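Long-range contact in segregation protein (Thermus thermophilus, PDB 1WCV), which hydrolyses ATP and binds DNA cooperatively as an ATP-dependent nucleoprotein filament, probably to partition the bacterial chromosome: residues A[169-181]-A[197-209]. Residues are numbered along the deposited sequence; the frame is centred on the assembly and turned at random.
Sequences LRLLGILVTMYDG and FGEKVFWTVIPRN
Phe202 brings its ring up to the backbone of Gly173, with CE2 3.5 Å from CA, where any CB would collide with the ring. With CG anti to the carbonyl carbon (chi1 -75°), the ring also meets CB of Leu175, and Arg245 makes a cation-pi contact with it. Replacing this ring with an alanine is likely to open a gap beside Gly173 and leave the guanidinium of Arg245 without its aromatic partner.

This is the tightly packed half. The chain returns from helix 185-197 and runs parallel to strand 170-177, at one edge of the sheet. Ile174 grips it twice: its N donates to Lys200 O (2.8 Å), and its O accepts from Phe202 N (2.9 Å). Branched side chains suit this largely buried seam: Ile174 CD1 packs 3.8 Å from CG of Phe197, the two side chains crossing at about a right angle, and Val176 lies side by side with Val205. Where the backbones part, a bridging water takes the Val176 N-H and donates to the carbonyls of Phe202 and Thr204.

Further on, Ile206 N bonds to Val176 O, and Tyr179 N returns a bond to Ile206 O in the carbonyl plane. The far end is looser: exposed Arg208, extended to NE, brings NH1 to 3.4 Å from CB of Met178, which meets the guanidinium at its edge. Backbone bonds and apolar packing thus probably help to position the loop carrying Pro207 and Asn209, both of which bind nucleotide, while the charged group stays at the solvent margin.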
loop_
_atom_site.group_PDB
_atom_site.type_symbol
_atom_site.label_atom_id
_atom_site.label_comp_id
_atom_site.label_asym_id
_atom_site.label_seq_id
_atom_site.Cartn_x
_atom_site.Cartn_y
_atom_site.Cartn_z
ATOM N N LEU A 169 19.620 9.508 13.124
ATOM C CA LEU A 169 19.383 8.859 11.839
ATOM C C LEU A 169 18.574 7.569 11.990
ATOM O O LEU A 169 18.922 6.683 12.774
ATOM C CB LEU A 169 20.714 8.534 11.152
ATOM C CG LEU A 169 20.583 7.949 9.738
ATOM C CD1 LEU A 169 19.920 8.975 8.822
ATOM C CD2 LEU A 169 21.967 7.584 9.200
ATOM N N ARG A 170 17.493 7.468 11.227
ATOM C CA ARG A 170 16.655 6.283 11.260
ATOM C C ARG A 170 16.091 5.992 9.878
ATOM O O ARG A 170 15.922 6.884 9.046
ATOM C CB ARG A 170 15.492 6.461 12.237
ATOM C CG ARG A 170 14.606 7.654 11.924
ATOM C CD ARG A 170 13.222 7.496 12.535
ATOM N NE ARG A 170 13.253 7.238 13.973
ATOM C CZ ARG A 170 12.173 6.973 14.705
ATOM N NH1 ARG A 170 10.974 6.933 14.135
ATOM N NH2 ARG A 170 12.289 6.745 16.006
ATOM N N LEU A 171 15.798 4.725 9.641
ATOM C CA LEU A 171 15.227 4.316 8.375
ATOM C C LEU A 171 13.737 4.645 8.405
ATOM O O LEU A 171 13.047 4.245 9.333
ATOM C CB LEU A 171 15.399 2.816 8.210
ATOM C CG LEU A 171 14.704 2.168 7.020
ATOM C CD1 LEU A 171 15.382 2.622 5.730
ATOM C CD2 LEU A 171 14.774 0.647 7.192
ATOM N N LEU A 172 13.246 5.395 7.418
ATOM C CA LEU A 172 11.820 5.682 7.369
ATOM C C LEU A 172 11.190 4.480 6.675
ATOM O O LEU A 172 10.177 3.940 7.129
ATOM C CB LEU A 172 11.529 6.964 6.579
ATOM C CG LEU A 172 11.439 8.279 7.358
ATOM C CD1 LEU A 172 10.972 9.391 6.418
ATOM C CD2 LEU A 172 10.465 8.138 8.518
ATOM N N GLY A 173 11.800 4.049 5.575
ATOM C CA GLY A 173 11.278 2.888 4.878
ATOM C C GLY A 173 11.986 2.531 3.589
ATOM O O GLY A 173 12.697 3.352 3.015
ATOM N N ILE A 174 11.802 1.285 3.163
ATOM C CA ILE A 174 12.360 0.788 1.917
ATOM C C ILE A 174 11.210 0.874 0.915
ATOM O O ILE A 174 10.103 0.415 1.196
ATOM C CB ILE A 174 12.797 -0.667 2.059
ATOM C CG1 ILE A 174 13.936 -0.764 3.080
ATOM C CG2 ILE A 174 13.236 -1.215 0.692
ATOM C CD1 ILE A 174 14.140 -2.155 3.618
ATOM N N LEU A 175 11.474 1.475 -0.242
ATOM C CA LEU A 175 10.455 1.639 -1.276
ATOM C C LEU A 175 10.742 0.833 -2.528
ATOM O O LEU A 175 11.785 0.995 -3.148
ATOM C CB LEU A 175 10.338 3.113 -1.680
ATOM C CG LEU A 175 9.369 3.446 -2.829
ATOM C CD1 LEU A 175 7.925 3.139 -2.421
ATOM C CD2 LEU A 175 9.511 4.933 -3.183
ATOM N N VAL A 176 9.805 -0.031 -2.906
ATOM C CA VAL A 176 9.970 -0.818 -4.122
ATOM C C VAL A 176 9.510 0.054 -5.293
ATOM O O VAL A 176 8.380 0.559 -5.296
ATOM C CB VAL A 176 9.119 -2.101 -4.082
ATOM C CG1 VAL A 176 9.299 -2.888 -5.370
ATOM C CG2 VAL A 176 9.532 -2.959 -2.878
ATOM N N THR A 177 10.400 0.266 -6.259
ATOM C CA THR A 177 10.077 1.072 -7.433
ATOM C C THR A 177 10.278 0.223 -8.678
ATOM O O THR A 177 10.809 -0.892 -8.613
ATOM C CB THR A 177 11.002 2.322 -7.550
ATOM O OG1 THR A 177 12.345 1.900 -7.817
ATOM C CG2 THR A 177 10.981 3.128 -6.256
ATOM N N MET A 178 9.834 0.753 -9.815
ATOM C CA MET A 178 9.974 0.066 -11.092
ATOM C C MET A 178 9.451 -1.365 -11.076
ATOM O O MET A 178 9.984 -2.257 -11.740
ATOM C CB MET A 178 11.441 0.114 -11.524
ATOM C CG MET A 178 11.960 1.548 -11.551
ATOM S SD MET A 178 13.605 1.746 -12.213
ATOM C CE MET A 178 13.235 1.854 -13.965
ATOM N N TYR A 179 8.386 -1.575 -10.311
ATOM C CA TYR A 179 7.761 -2.887 -10.218
ATOM C C TYR A 179 7.224 -3.242 -11.612
ATOM O O TYR A 179 6.298 -2.595 -12.102
ATOM C CB TYR A 179 6.612 -2.808 -9.203
ATOM C CG TYR A 179 5.849 -4.094 -8.966
ATOM C CD1 TYR A 179 6.203 -4.967 -7.936
ATOM C CD2 TYR A 179 4.739 -4.414 -9.749
ATOM C CE1 TYR A 179 5.451 -6.137 -7.689
ATOM C CE2 TYR A 179 3.993 -5.563 -9.515
ATOM C CZ TYR A 179 4.349 -6.421 -8.484
ATOM O OH TYR A 179 3.581 -7.541 -8.248
ATOM N N ASP A 180 7.800 -4.266 -12.239
ATOM C CA ASP A 180 7.382 -4.688 -13.585
ATOM C C ASP A 180 6.126 -5.549 -13.534
ATOM O O ASP A 180 6.200 -6.765 -13.367
ATOM C CB ASP A 180 8.511 -5.471 -14.266
ATOM C CG ASP A 180 8.222 -5.761 -15.737
ATOM O OD1 ASP A 180 7.132 -5.401 -16.213
ATOM O OD2 ASP A 180 9.092 -6.348 -16.418
ATOM N N GLY A 181 4.973 -4.909 -13.700
ATOM C CA GLY A 181 3.712 -5.629 -13.651
ATOM C C GLY A 181 3.480 -6.623 -14.772
ATOM O O GLY A 181 2.468 -7.321 -14.777
ATOM N N PHE A 197 12.744 -7.979 5.280
ATOM C CA PHE A 197 12.784 -6.686 5.963
ATOM C C PHE A 197 11.486 -6.280 6.666
ATOM O O PHE A 197 11.434 -5.271 7.369
ATOM C CB PHE A 197 13.228 -5.610 4.968
ATOM C CG PHE A 197 14.622 -5.831 4.444
ATOM C CD1 PHE A 197 15.716 -5.716 5.296
ATOM C CD2 PHE A 197 14.840 -6.201 3.122
ATOM C CE1 PHE A 197 17.003 -5.971 4.843
ATOM C CE2 PHE A 197 16.135 -6.459 2.656
ATOM C CZ PHE A 197 17.213 -6.344 3.519
ATOM N N GLY A 198 10.447 -7.084 6.480
ATOM C CA GLY A 198 9.173 -6.832 7.130
ATOM C C GLY A 198 8.527 -5.464 6.997
ATOM O O GLY A 198 8.403 -4.925 5.901
ATOM N N GLU A 199 8.119 -4.910 8.137
ATOM C CA GLU A 199 7.438 -3.619 8.195
ATOM C C GLU A 199 8.253 -2.456 7.647
ATOM O O GLU A 199 7.711 -1.386 7.385
ATOM C CB GLU A 199 7.015 -3.317 9.642
ATOM C CG GLU A 199 8.185 -3.184 10.612
ATOM C CD GLU A 199 7.740 -2.940 12.045
ATOM O OE1 GLU A 199 7.095 -3.837 12.633
ATOM O OE2 GLU A 199 8.038 -1.853 12.588
ATOM N N LYS A 200 9.554 -2.661 7.486
ATOM C CA LYS A 200 10.407 -1.608 6.961
ATOM C C LYS A 200 10.063 -1.265 5.517
ATOM O O LYS A 200 10.351 -0.167 5.049
ATOM C CB LYS A 200 11.875 -2.024 7.058
ATOM C CG LYS A 200 12.356 -2.211 8.489
ATOM C CD LYS A 200 13.818 -2.591 8.541
ATOM C CE LYS A 200 14.056 -3.967 7.955
ATOM N NZ LYS A 200 15.480 -4.375 8.088
ATOM N N VAL A 201 9.419 -2.190 4.816
ATOM C CA VAL A 201 9.073 -1.953 3.416
ATOM C C VAL A 201 7.724 -1.265 3.316
ATOM O O VAL A 201 6.740 -1.741 3.894
ATOM C CB VAL A 201 9.005 -3.286 2.636
ATOM C CG1 VAL A 201 8.786 -3.015 1.139
ATOM C CG2 VAL A 201 10.290 -4.093 2.874
ATOM N N PHE A 202 7.683 -0.134 2.612
ATOM C CA PHE A 202 6.431 0.591 2.427
ATOM C C PHE A 202 5.446 -0.322 1.708
ATOM O O PHE A 202 5.843 -1.122 0.866
ATOM C CB PHE A 202 6.639 1.825 1.554
ATOM C CG PHE A 202 7.315 2.969 2.249
ATOM C CD1 PHE A 202 6.622 3.731 3.193
ATOM C CD2 PHE A 202 8.627 3.324 1.929
ATOM C CE1 PHE A 202 7.216 4.827 3.800
ATOM C CE2 PHE A 202 9.237 4.427 2.536
ATOM C CZ PHE A 202 8.531 5.180 3.472
ATOM N N TRP A 203 4.165 -0.188 2.042
ATOM C CA TRP A 203 3.129 -0.969 1.387
ATOM C C TRP A 203 2.862 -0.416 -0.008
ATOM O O TRP A 203 2.503 -1.155 -0.915
ATOM C CB TRP A 203 1.846 -0.955 2.220
ATOM C CG TRP A 203 1.933 -1.907 3.358
ATOM C CD1 TRP A 203 2.055 -1.598 4.683
ATOM C CD2 TRP A 203 2.021 -3.334 3.269
ATOM N NE1 TRP A 203 2.220 -2.745 5.421
ATOM C CE2 TRP A 203 2.206 -3.823 4.580
ATOM C CE3 TRP A 203 1.966 -4.245 2.207
ATOM C CZ2 TRP A 203 2.341 -5.187 4.858
ATOM C CZ3 TRP A 203 2.100 -5.599 2.483
ATOM C CH2 TRP A 203 2.286 -6.054 3.801
ATOM N N THR A 204 3.035 0.892 -0.177
ATOM C CA THR A 204 2.837 1.498 -1.487
ATOM C C THR A 204 4.038 1.112 -2.346
ATOM O O THR A 204 5.186 1.249 -1.927
ATOM C CB THR A 204 2.773 3.035 -1.398
ATOM O OG1 THR A 204 1.739 3.416 -0.486
ATOM C CG2 THR A 204 2.496 3.642 -2.775
ATOM N N VAL A 205 3.762 0.628 -3.546
ATOM C CA VAL A 205 4.800 0.217 -4.469
ATOM C C VAL A 205 4.628 1.048 -5.726
ATOM O O VAL A 205 3.496 1.250 -6.169
ATOM C CB VAL A 205 4.635 -1.287 -4.796
ATOM C CG1 VAL A 205 5.537 -1.698 -5.965
ATOM C CG2 VAL A 205 4.973 -2.110 -3.572
ATOM N N ILE A 206 5.733 1.541 -6.291
ATOM C CA ILE A 206 5.666 2.347 -7.511
ATOM C C ILE A 206 5.803 1.423 -8.724
ATOM O O ILE A 206 6.797 0.711 -8.877
ATOM C CB ILE A 206 6.788 3.418 -7.559
ATOM C CG1 ILE A 206 6.875 4.152 -6.213
ATOM C CG2 ILE A 206 6.484 4.428 -8.671
ATOM C CD1 ILE A 206 5.581 4.845 -5.797
ATOM N N PRO A 207 4.804 1.432 -9.613
ATOM C CA PRO A 207 4.841 0.573 -10.797
ATOM C C PRO A 207 5.707 1.097 -11.928
ATOM O O PRO A 207 5.928 2.300 -12.058
ATOM C CB PRO A 207 3.385 0.536 -11.221
ATOM C CG PRO A 207 2.992 1.976 -11.015
ATOM C CD PRO A 207 3.609 2.300 -9.638
ATOM N N ARG A 208 6.189 0.179 -12.753
ATOM C CA ARG A 208 6.956 0.585 -13.917
ATOM C C ARG A 208 5.832 1.113 -14.806
ATOM O O ARG A 208 4.797 0.463 -14.941
ATOM C CB ARG A 208 7.618 -0.629 -14.564
ATOM C CG ARG A 208 8.731 -0.284 -15.539
ATOM C CD ARG A 208 9.384 -1.537 -16.099
ATOM N NE ARG A 208 10.659 -1.235 -16.745
ATOM C CZ ARG A 208 11.738 -0.808 -16.095
ATOM N NH1 ARG A 208 11.696 -0.639 -14.781
ATOM N NH2 ARG A 208 12.858 -0.545 -16.756
ATOM N N ASN A 209 6.012 2.296 -15.380
ATOM C CA ASN A 209 4.987 2.883 -16.236
ATOM C C ASN A 209 5.635 3.867 -17.193
ATOM O O ASN A 209 6.493 4.655 -16.797
ATOM C CB ASN A 209 3.920 3.594 -15.391
ATOM C CG ASN A 209 2.862 4.288 -16.238
ATOM O OD1 ASN A 209 3.003 5.462 -16.598
ATOM N ND2 ASN A 209 1.804 3.560 -16.574
HETATM O O HOH W 1 7.376 -0.346 -1.367
HETATM O O HOH W 2 8.537 3.162 -10.979
HETATM O O HOH W 3 3.924 -2.097 -14.377
#